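Local coordinates for uncharacterized protein (Bombyx mori, PDB 5AZ0) that belongs to the aldo-keto reductases as AKR2E5 and probably catalyses the nicotinamide-cofactor-dependent reduction of aldehydes or ketones, at residues A61-Y66 with E91-R96; H110-V115 with Y153-R158; T258-N263 with V284-S289. All blocks are in the same frame, centred on the assembly; numbering follows the deposited sequence. Where two conformers were deposited one is given.

The three contacts lie between neighbouring helices of one (β/α)8 barrel and the turns adjoining them, and they follow one another along the chain without interleaving. Interaction 1 links the end of helix 51-64 to the turn after helix 78-90. Interaction 2 sets the start of helix 112-126 against helix 153-165, and interaction 3 pairs helix 259-269 with helix 281-287. Interactions 1 and 3 have centres about 20 Å apart and touch: Tyr-66 OH lies 2.6 Å from Val-284 O, a probable hydrogen bond near the place where the barrel closes. Interaction 2 stands apart, its centre about 38 Å from that of interaction 3, across the chain's centre. Interactions 1 and 3 thus form one connected region of the outer layer, well removed from interaction 2.

Interaction 1 (A61-Y66 with E91-R96); sequences AIDIGY and EGVVRR
Ile-62 meets Val-93 and Val-94 through its CG2 methyl, and these meetings make up the apolar half of the contact. Ile-62 CG2 lies 4.0 Å from Val-93 CG1 and equally 4.0 Å from Val-94 CG1, so one methyl touches a branch of each valine. The side chain of Val-94 crosses that of Ile-62 at about a right angle. With CG2 of Ile-62 anti to the backbone N, this branch is the one presented to the loop. Val-93 CG1 also rests 4.0 Å from the carbonyl oxygen Ile-62 O, which takes a hydrogen bond from Arg-67.

The charged half lies around Asp-63. Its OD1 sits 3.8 Å from Val-93 CG2 and touches the other methyl of that valine as well, an oxygen laid against an apolar branch. No hydrogen bond spans the two segments, and Asp-63 OD1 stands 4.5 Å from Glu-91 OE1, a pairing of like charges. Lys-88 of helix 78-90 forms salt bridges with both of these oxygens, which probably offsets much of their repulsion. The aliphatic part of the contact is backed by the same helix, since Lys-88 also touches Ile-62, Val-93 and Val-94, and Ile-89 touches Val-94.

Each segment contains a helix-ending turn. Gly-65, with phi of 129°, is the C-prime residue of a Schellman motif in which Tyr-66 N reaches Ala-61 O at 2.9 Å; the bond from Gly-65 N to Ile-62 O is weak. Gly-92, also at positive phi, forms a second Schellman motif after helix 78-90. Two glycine-ended helices side by side, each followed by a parallel strand, 68-70 and 100-105, reflect the repeating β/α topology of the aldo-keto reductase (β/α)8 barrel.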
loop_
_atom_site.group_PDB
_atom_site.type_symbol
_atom_site.label_atom_id
_atom_site.label_comp_id
_atom_site.label_asym_id
_atom_site.label_seq_id
_atom_site.Cartn_x
_atom_site.Cartn_y
_atom_site.Cartn_z
ATOM N N ALA A 61 -8.676 -3.643 -15.212
ATOM C CA ALA A 61 -7.516 -4.355 -14.517
ATOM C C ALA A 61 -7.857 -5.753 -14.245
ATOM O O ALA A 61 -7.085 -6.684 -14.566
ATOM C CB ALA A 61 -7.131 -3.645 -13.232
ATOM N N ILE A 62 -9.066 -5.965 -13.705
ATOM C CA ILE A 62 -9.478 -7.360 -13.461
ATOM C C ILE A 62 -9.612 -8.193 -14.764
ATOM O O ILE A 62 -9.231 -9.374 -14.805
ATOM C CB ILE A 62 -10.775 -7.373 -12.602
ATOM C CG1 ILE A 62 -10.478 -6.794 -11.199
ATOM C CG2 ILE A 62 -11.318 -8.771 -12.455
ATOM C CD1 ILE A 62 -11.672 -6.334 -10.379
ATOM N N ASP A 63 -10.174 -7.584 -15.821
ATOM C CA ASP A 63 -10.303 -8.273 -17.148
ATOM C C ASP A 63 -8.961 -8.656 -17.631
ATOM O O ASP A 63 -8.795 -9.792 -18.038
ATOM C CB ASP A 63 -10.951 -7.390 -18.243
ATOM C CG ASP A 63 -12.418 -7.067 -17.965
ATOM O OD1 ASP A 63 -13.097 -7.888 -17.352
ATOM O OD2 ASP A 63 -12.889 -5.982 -18.293
ATOM N N ILE A 64 -7.957 -7.758 -17.557
ATOM C CA ILE A 64 -6.614 -8.223 -18.079
ATOM C C ILE A 64 -5.809 -9.149 -17.190
ATOM O O ILE A 64 -4.834 -9.749 -17.682
ATOM C CB ILE A 64 -5.688 -7.085 -18.571
ATOM C CG1 ILE A 64 -5.214 -6.166 -17.431
ATOM C CG2 ILE A 64 -6.427 -6.249 -19.628
ATOM C CD1 ILE A 64 -4.231 -5.081 -17.867
ATOM N N GLY A 65 -6.179 -9.269 -15.898
ATOM C CA GLY A 65 -5.500 -10.219 -14.981
ATOM C C GLY A 65 -4.991 -9.704 -13.609
ATOM O O GLY A 65 -4.324 -10.410 -12.919
ATOM N N TYR A 66 -5.330 -8.502 -13.209
ATOM C CA TYR A 66 -5.023 -8.046 -11.853
ATOM C C TYR A 66 -6.012 -8.772 -10.907
ATOM O O TYR A 66 -7.217 -8.930 -11.201
ATOM C CB TYR A 66 -5.234 -6.575 -11.707
ATOM C CG TYR A 66 -4.171 -5.634 -12.232
ATOM C CD1 TYR A 66 -3.863 -5.520 -13.607
ATOM C CD2 TYR A 66 -3.534 -4.741 -11.348
ATOM C CE1 TYR A 66 -2.958 -4.516 -14.060
ATOM C CE2 TYR A 66 -2.632 -3.821 -11.781
ATOM C CZ TYR A 66 -2.339 -3.672 -13.136
ATOM O OH TYR A 66 -1.398 -2.665 -13.446
ATOM N N GLU A 91 -20.171 -11.462 -13.802
ATOM C CA GLU A 91 -19.720 -11.680 -15.185
ATOM C C GLU A 91 -18.952 -12.981 -15.384
ATOM O O GLU A 91 -18.721 -13.386 -16.505
ATOM C CB GLU A 91 -18.861 -10.514 -15.680
ATOM C CG GLU A 91 -19.568 -9.159 -15.736
ATOM C CD GLU A 91 -18.590 -7.994 -15.896
ATOM O OE1 GLU A 91 -17.446 -8.259 -16.351
ATOM O OE2 GLU A 91 -18.950 -6.835 -15.578
ATOM N N GLY A 92 -18.526 -13.653 -14.323
ATOM C CA GLY A 92 -17.699 -14.870 -14.470
ATOM C C GLY A 92 -16.227 -14.600 -14.802
ATOM O O GLY A 92 -15.463 -15.541 -15.058
ATOM N N VAL A 93 -15.810 -13.338 -14.727
ATOM C CA VAL A 93 -14.402 -12.986 -14.926
ATOM C C VAL A 93 -13.519 -13.539 -13.815
ATOM O O VAL A 93 -12.476 -14.105 -14.088
ATOM C CB VAL A 93 -14.206 -11.495 -15.036
ATOM C CG1 VAL A 93 -12.725 -11.197 -15.319
ATOM C CG2 VAL A 93 -15.085 -10.937 -16.161
ATOM N N VAL A 94 -13.960 -13.407 -12.565
ATOM C CA VAL A 94 -13.277 -14.066 -11.416
ATOM C C VAL A 94 -14.252 -14.662 -10.430
ATOM O O VAL A 94 -15.435 -14.323 -10.446
ATOM C CB VAL A 94 -12.453 -13.023 -10.620
ATOM C CG1 VAL A 94 -11.250 -12.622 -11.419
ATOM C CG2 VAL A 94 -13.265 -11.786 -10.270
ATOM N N ARG A 95 -13.735 -15.525 -9.588
ATOM C CA ARG A 95 -14.355 -15.969 -8.342
ATOM C C ARG A 95 -13.698 -15.148 -7.178
ATOM O O ARG A 95 -12.530 -14.693 -7.300
ATOM C CB ARG A 95 -14.063 -17.462 -8.084
ATOM C CG ARG A 95 -14.882 -18.496 -8.905
ATOM C CD ARG A 95 -14.608 -19.953 -8.473
ATOM N NE ARG A 95 -13.239 -20.295 -8.884
ATOM C CZ ARG A 95 -12.183 -20.533 -8.081
ATOM N NH1 ARG A 95 -12.271 -20.547 -6.737
ATOM N NH2 ARG A 95 -10.999 -20.786 -8.646
ATOM N N ARG A 96 -14.438 -14.985 -6.077
ATOM C CA ARG A 96 -13.939 -14.286 -4.876
ATOM C C ARG A 96 -12.548 -14.780 -4.533
ATOM O O ARG A 96 -11.659 -13.985 -4.298
ATOM C CB ARG A 96 -14.891 -14.495 -3.670
ATOM C CG ARG A 96 -14.303 -14.220 -2.254
ATOM C CD ARG A 96 -14.031 -12.765 -2.141
ATOM N NE ARG A 96 -13.300 -12.332 -0.927
ATOM C CZ ARG A 96 -11.999 -12.053 -0.879
ATOM N NH1 ARG A 96 -11.191 -12.332 -1.904
ATOM N NH2 ARG A 96 -11.504 -11.572 0.214
#

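Interaction 2 (H110-V115 with Y153-R158). With ACT (acetate ion), chain I.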
loop_
_atom_site.group_PDB
_atom_site.type_symbol
_atom_site.label_atom_id
_atom_site.label_comp_id
_atom_site.label_asym_id
_atom_site.label_seq_id
_atom_site.Cartn_x
_atom_site.Cartn_y
_atom_site.Cartn_z
ATOM N N HIS A 110 -8.055 2.419 17.389
ATOM C CA HIS A 110 -6.822 1.689 17.870
ATOM C C HIS A 110 -7.017 0.995 19.125
ATOM O O HIS A 110 -6.147 0.198 19.562
ATOM C CB HIS A 110 -5.573 2.553 17.938
ATOM C CG HIS A 110 -4.856 2.688 16.644
ATOM N ND1 HIS A 110 -3.498 2.645 16.578
ATOM C CD2 HIS A 110 -5.294 2.859 15.370
ATOM C CE1 HIS A 110 -3.105 2.768 15.318
ATOM N NE2 HIS A 110 -4.178 2.950 14.559
ATOM N N ARG A 111 -8.161 1.159 19.737
ATOM C CA ARG A 111 -8.425 0.221 20.859
ATOM C C ARG A 111 -8.654 -1.182 20.290
ATOM O O ARG A 111 -9.268 -1.297 19.228
ATOM C CB ARG A 111 -9.662 0.641 21.650
ATOM C CG ARG A 111 -9.543 1.977 22.418
ATOM C CD ARG A 111 -10.928 2.528 22.771
ATOM N NE ARG A 111 -10.816 3.905 23.266
ATOM C CZ ARG A 111 -10.700 4.986 22.513
ATOM N NH1 ARG A 111 -10.684 4.934 21.206
ATOM N NH2 ARG A 111 -10.585 6.158 23.073
ATOM N N ALA A 112 -8.272 -2.211 21.042
ATOM C CA ALA A 112 -8.402 -3.572 20.633
ATOM C C ALA A 112 -9.800 -3.899 20.112
ATOM O O ALA A 112 -9.938 -4.343 18.998
ATOM C CB ALA A 112 -8.027 -4.529 21.749
ATOM N N ALA A 113 -10.833 -3.566 20.883
ATOM C CA ALA A 113 -12.212 -3.840 20.470
ATOM C C ALA A 113 -12.634 -3.032 19.284
ATOM O O ALA A 113 -13.551 -3.440 18.588
ATOM C CB ALA A 113 -13.167 -3.584 21.624
ATOM N N ASP A 114 -11.985 -1.908 18.991
ATOM C CA ASP A 114 -12.424 -1.199 17.835
ATOM C C ASP A 114 -12.010 -1.743 16.504
ATOM O O ASP A 114 -12.572 -1.327 15.473
ATOM C CB ASP A 114 -12.104 0.267 17.938
ATOM C CG ASP A 114 -13.099 0.984 18.926
ATOM O OD1 ASP A 114 -14.395 0.980 18.788
ATOM O OD2 ASP A 114 -12.547 1.368 19.918
ATOM N N VAL A 115 -11.000 -2.601 16.493
ATOM C CA VAL A 115 -10.502 -3.124 15.199
ATOM C C VAL A 115 -11.657 -3.942 14.566
ATOM O O VAL A 115 -11.946 -3.766 13.437
ATOM C CB VAL A 115 -9.303 -4.034 15.443
ATOM C CG1 VAL A 115 -8.799 -4.633 14.144
ATOM C CG2 VAL A 115 -8.144 -3.210 16.073
ATOM N N TYR A 153 0.517 0.457 19.985
ATOM C CA TYR A 153 0.181 -0.335 18.807
ATOM C C TYR A 153 0.143 -1.820 19.144
ATOM O O TYR A 153 -0.573 -2.568 18.458
ATOM C CB TYR A 153 1.088 0.024 17.580
ATOM C CG TYR A 153 2.580 -0.114 17.894
ATOM C CD1 TYR A 153 3.161 -1.354 18.040
ATOM C CD2 TYR A 153 3.372 1.013 18.110
ATOM C CE1 TYR A 153 4.478 -1.494 18.348
ATOM C CE2 TYR A 153 4.723 0.888 18.437
ATOM C CZ TYR A 153 5.274 -0.359 18.550
ATOM O OH TYR A 153 6.608 -0.521 18.877
ATOM N N LEU A 154 0.803 -2.235 20.244
ATOM C CA LEU A 154 0.627 -3.567 20.730
ATOM C C LEU A 154 -0.773 -3.868 21.210
ATOM O O LEU A 154 -1.194 -5.052 21.090
ATOM C CB LEU A 154 1.632 -3.993 21.851
ATOM C CG LEU A 154 3.144 -3.860 21.532
ATOM C CD1 LEU A 154 3.954 -4.336 22.767
ATOM C CD2 LEU A 154 3.522 -4.739 20.328
ATOM N N GLU A 155 -1.470 -2.878 21.805
ATOM C CA GLU A 155 -2.883 -3.094 22.218
ATOM C C GLU A 155 -3.660 -3.208 20.934
ATOM O O GLU A 155 -4.449 -4.088 20.808
ATOM C CB GLU A 155 -3.603 -2.011 23.099
ATOM C CG GLU A 155 -5.077 -2.446 23.432
ATOM C CD GLU A 155 -6.046 -1.406 24.025
ATOM O OE1 GLU A 155 -5.516 -0.542 24.755
ATOM O OE2 GLU A 155 -7.317 -1.508 23.803
ATOM N N THR A 156 -3.436 -2.319 19.985
ATOM C CA THR A 156 -4.180 -2.411 18.741
ATOM C C THR A 156 -4.040 -3.800 18.070
ATOM O O THR A 156 -5.018 -4.375 17.618
ATOM C CB THR A 156 -3.761 -1.334 17.781
ATOM O OG1 THR A 156 -3.706 -0.098 18.498
ATOM C CG2 THR A 156 -4.728 -1.260 16.603
ATOM N N TRP A 157 -2.841 -4.349 18.149
ATOM C CA TRP A 157 -2.481 -5.568 17.502
ATOM C C TRP A 157 -3.205 -6.715 18.089
ATOM O O TRP A 157 -3.612 -7.591 17.339
ATOM C CB TRP A 157 -0.954 -5.755 17.525
ATOM C CG TRP A 157 -0.529 -6.903 16.615
ATOM C CD1 TRP A 157 -0.104 -8.114 16.984
ATOM C CD2 TRP A 157 -0.560 -6.894 15.202
ATOM N NE1 TRP A 157 0.182 -8.885 15.863
ATOM C CE2 TRP A 157 -0.070 -8.147 14.756
ATOM C CE3 TRP A 157 -0.951 -5.943 14.252
ATOM C CZ2 TRP A 157 -0.012 -8.498 13.398
ATOM C CZ3 TRP A 157 -0.828 -6.264 12.892
ATOM C CH2 TRP A 157 -0.391 -7.527 12.489
ATOM N N ARG A 158 -3.511 -6.672 19.383
ATOM C CA ARG A 158 -4.363 -7.719 19.947
ATOM C C ARG A 158 -5.735 -7.794 19.243
ATOM O O ARG A 158 -6.279 -8.854 19.073
ATOM C CB ARG A 158 -4.640 -7.578 21.464
ATOM C CG ARG A 158 -3.413 -7.743 22.380
ATOM C CD ARG A 158 -3.674 -7.752 23.941
ATOM N NE ARG A 158 -3.216 -6.516 24.630
ATOM C CZ ARG A 158 -1.922 -6.101 24.776
ATOM N NH1 ARG A 158 -0.873 -6.798 24.316
ATOM N NH2 ARG A 158 -1.660 -4.937 25.393
HETATM C C ACT I . 8.940 1.912 19.251
HETATM O O ACT I . 9.337 2.911 18.618
HETATM O OXT ACT I . 7.720 1.651 19.475
HETATM C CH3 ACT I . 10.037 1.041 19.755
#
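Thr-156 and His-110 are joined by a short hydrogen bond from the threonine hydroxyl OG1 to the carbonyl oxygen His-110 O, 2.7 Å long. The donor lies in the carbonyl plane on a lone pair, at a C=O...donor angle of 124°. A second bond runs the other way across the contact: Ala-112 N donates to Glu-155 OE2 at 3.0 Å, with a nearly straight N-H...O angle of 172°. It meets the oxygen on its anti side, 34° out of the carboxylate plane. Glu-155 reaches it with CG anti to the backbone N and an extended chain beyond. Two conformers of this glutamate were modelled, and the bond is described for one of them.

Around these bonds the packing is close. The methyl Thr-156 CG2 lies over one face of the His-110 ring, offset toward the rim, in a CH-pi contact 4.2 Å from the ring centroid. The same methyl meets Val-115 CG2 at 4.0 Å, the two side chains crossing at about a right angle, and Val-115 CG2 also approaches Thr-156 O to 3.7 Å. Ala-112 CB settles beside Glu-155, 3.7 Å from Glu-155 O.

The hydroxyl of Tyr-153 lies on the far side from helix 112-126, where Tyr-153 OH donates to acetate OXT at 2.5 Å, a ligand probably taken from the crystallisation liquor; the tyrosine ring meets Phe-177 edge to face. On the inner side Met-136 of strand 133-136 touches His-110, Tyr-153, Thr-156 and Trp-157, while Trp-157 packs on strand 172-175 and on Leu-185 of helix 179-188. The contact therefore binds helix 112-126 to helix 153-165 over the barrel wall.

Interaction 3 (T258-N263 with V284-S289); sequences TVTQVN and VLENAS
Thr-258 and Glu-286 reach toward each other tip to tip, and Thr-258 OG1 donates to the anti lone pair of Glu-286 OE2 over a short 2.5 Å. Thr-260 OG1 stands 2.8 Å from the same Glu-286 OE2, but at an angle too poor for a hydrogen bond. Beside them Gln-261 NE2 donates to Glu-286 O at 3.1 Å, an almost straight bond of 171°. The acceptor lies in the amide plane of Gln-261, whereas the donor stands above the carbonyl plane, 36° out of it. Ser-289 N reaches this oxygen from the opposite face, so two bonds grip it.

Further out, a water accepts from Thr-260 N at 3.1 Å and donates to Glu-286 OE2 at 3.2 Å. The other end of the Gln-261 amide takes a bond from Thr-258 N to OE1 at 2.8 Å, which fixes the rotation of the group. A leucine in place of Gln-261 would probably leave Thr-258 N without this acceptor and Glu-286 O without its donor from the neighbouring helix.

Thr-258 OG1 in turn accepts a weak bond from Gln-261 N, completing a capping box at the start of helix 259-269. Helix 281-287, following barrel strand 273-274, belongs to the region where other aldo-keto reductases bind the adenosine end of their cofactor.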
loop_
_atom_site.group_PDB
_atom_site.type_symbol
_atom_site.label_atom_id
_atom_site.label_comp_id
_atom_site.label_asym_id
_atom_site.label_seq_id
_atom_site.Cartn_x
_atom_site.Cartn_y
_atom_site.Cartn_z
ATOM N N THR A 258 9.419 1.036 -20.763
ATOM C CA THR A 258 9.344 2.415 -20.360
ATOM C C THR A 258 10.027 2.704 -18.978
ATOM O O THR A 258 10.490 1.807 -18.257
ATOM C CB THR A 258 7.881 2.863 -20.308
ATOM O OG1 THR A 258 7.230 2.325 -19.138
ATOM C CG2 THR A 258 7.106 2.422 -21.606
ATOM N N VAL A 259 10.044 3.978 -18.635
ATOM C CA VAL A 259 10.722 4.457 -17.464
ATOM C C VAL A 259 9.959 3.985 -16.217
ATOM O O VAL A 259 10.574 3.544 -15.258
ATOM C CB VAL A 259 10.922 5.977 -17.520
ATOM C CG1 VAL A 259 11.233 6.569 -16.161
ATOM C CG2 VAL A 259 12.057 6.312 -18.480
ATOM N N THR A 260 8.637 4.050 -16.261
ATOM C CA THR A 260 7.834 3.595 -15.150
ATOM C C THR A 260 7.972 2.093 -14.985
ATOM O O THR A 260 8.019 1.606 -13.879
ATOM C CB THR A 260 6.374 3.999 -15.299
ATOM O OG1 THR A 260 5.885 3.520 -16.534
ATOM C CG2 THR A 260 6.249 5.458 -15.217
ATOM N N GLN A 261 8.106 1.366 -16.070
ATOM C CA GLN A 261 8.282 -0.051 -15.974
ATOM C C GLN A 261 9.612 -0.498 -15.396
ATOM O O GLN A 261 9.691 -1.611 -14.818
ATOM C CB GLN A 261 8.125 -0.729 -17.337
ATOM C CG GLN A 261 6.724 -0.638 -17.929
ATOM C CD GLN A 261 6.642 -1.144 -19.379
ATOM O OE1 GLN A 261 7.526 -0.890 -20.175
ATOM N NE2 GLN A 261 5.605 -1.915 -19.695
ATOM N N VAL A 262 10.657 0.298 -15.662
ATOM C CA VAL A 262 11.943 0.065 -15.092
ATOM C C VAL A 262 11.829 0.196 -13.577
ATOM O O VAL A 262 12.224 -0.700 -12.893
ATOM C CB VAL A 262 13.045 1.027 -15.649
ATOM C CG1 VAL A 262 14.352 0.918 -14.858
ATOM C CG2 VAL A 262 13.360 0.682 -17.105
ATOM N N ASN A 263 11.318 1.321 -13.142
ATOM C CA ASN A 263 10.981 1.579 -11.738
ATOM C C ASN A 263 10.218 0.411 -11.076
ATOM O O ASN A 263 10.691 -0.126 -10.076
ATOM C CB ASN A 263 10.220 2.872 -11.639
ATOM C CG ASN A 263 10.098 3.409 -10.231
ATOM O OD1 ASN A 263 10.164 2.677 -9.208
ATOM N ND2 ASN A 263 9.863 4.682 -10.151
ATOM N N VAL A 284 -2.502 1.064 -16.489
ATOM C CA VAL A 284 -2.814 -0.206 -15.868
ATOM C C VAL A 284 -2.149 -1.297 -16.613
ATOM O O VAL A 284 -1.509 -2.172 -16.044
ATOM C CB VAL A 284 -4.330 -0.456 -15.836
ATOM C CG1 VAL A 284 -4.679 -1.840 -15.385
ATOM C CG2 VAL A 284 -4.982 0.535 -14.916
ATOM N N LEU A 285 -2.289 -1.279 -17.917
ATOM C CA LEU A 285 -1.681 -2.357 -18.727
ATOM C C LEU A 285 -0.134 -2.344 -18.687
ATOM O O LEU A 285 0.541 -3.380 -18.599
ATOM C CB LEU A 285 -2.155 -2.206 -20.188
ATOM C CG LEU A 285 -1.576 -3.195 -21.189
ATOM C CD1 LEU A 285 -1.744 -4.614 -20.709
ATOM C CD2 LEU A 285 -2.163 -2.962 -22.607
ATOM N N GLU A 286 0.385 -1.147 -18.854
ATOM C CA GLU A 286 1.858 -0.871 -18.884
ATOM C C GLU A 286 2.478 -1.325 -17.535
ATOM O O GLU A 286 3.387 -2.157 -17.542
ATOM C CB GLU A 286 2.065 0.628 -19.143
ATOM C CG GLU A 286 3.486 1.139 -19.432
ATOM C CD GLU A 286 3.669 2.651 -19.182
ATOM O OE1 GLU A 286 2.684 3.390 -19.046
ATOM O OE2 GLU A 286 4.818 3.134 -19.111
ATOM N N ASN A 287 1.876 -0.896 -16.395
ATOM C CA ASN A 287 2.345 -1.325 -15.044
ATOM C C ASN A 287 2.448 -2.803 -14.853
ATOM O O ASN A 287 3.316 -3.237 -14.099
ATOM C CB ASN A 287 1.523 -0.701 -13.932
ATOM C CG ASN A 287 1.620 0.782 -13.943
ATOM O OD1 ASN A 287 2.528 1.303 -14.547
ATOM N ND2 ASN A 287 0.674 1.478 -13.346
ATOM N N ALA A 288 1.642 -3.609 -15.547
ATOM C CA ALA A 288 1.729 -5.068 -15.328
ATOM C C ALA A 288 2.631 -5.839 -16.250
ATOM O O ALA A 288 2.792 -7.082 -16.074
ATOM C CB ALA A 288 0.368 -5.716 -15.296
ATOM N N SER A 289 3.246 -5.127 -17.191
ATOM C CA SER A 289 4.109 -5.772 -18.214
ATOM C C SER A 289 5.575 -5.541 -17.793
ATOM O O SER A 289 6.335 -4.849 -18.488
ATOM C CB SER A 289 3.768 -5.217 -19.611
ATOM O OG SER A 289 2.330 -5.029 -19.764
HETATM O O HOH W 1 7.032 5.378 -18.610
#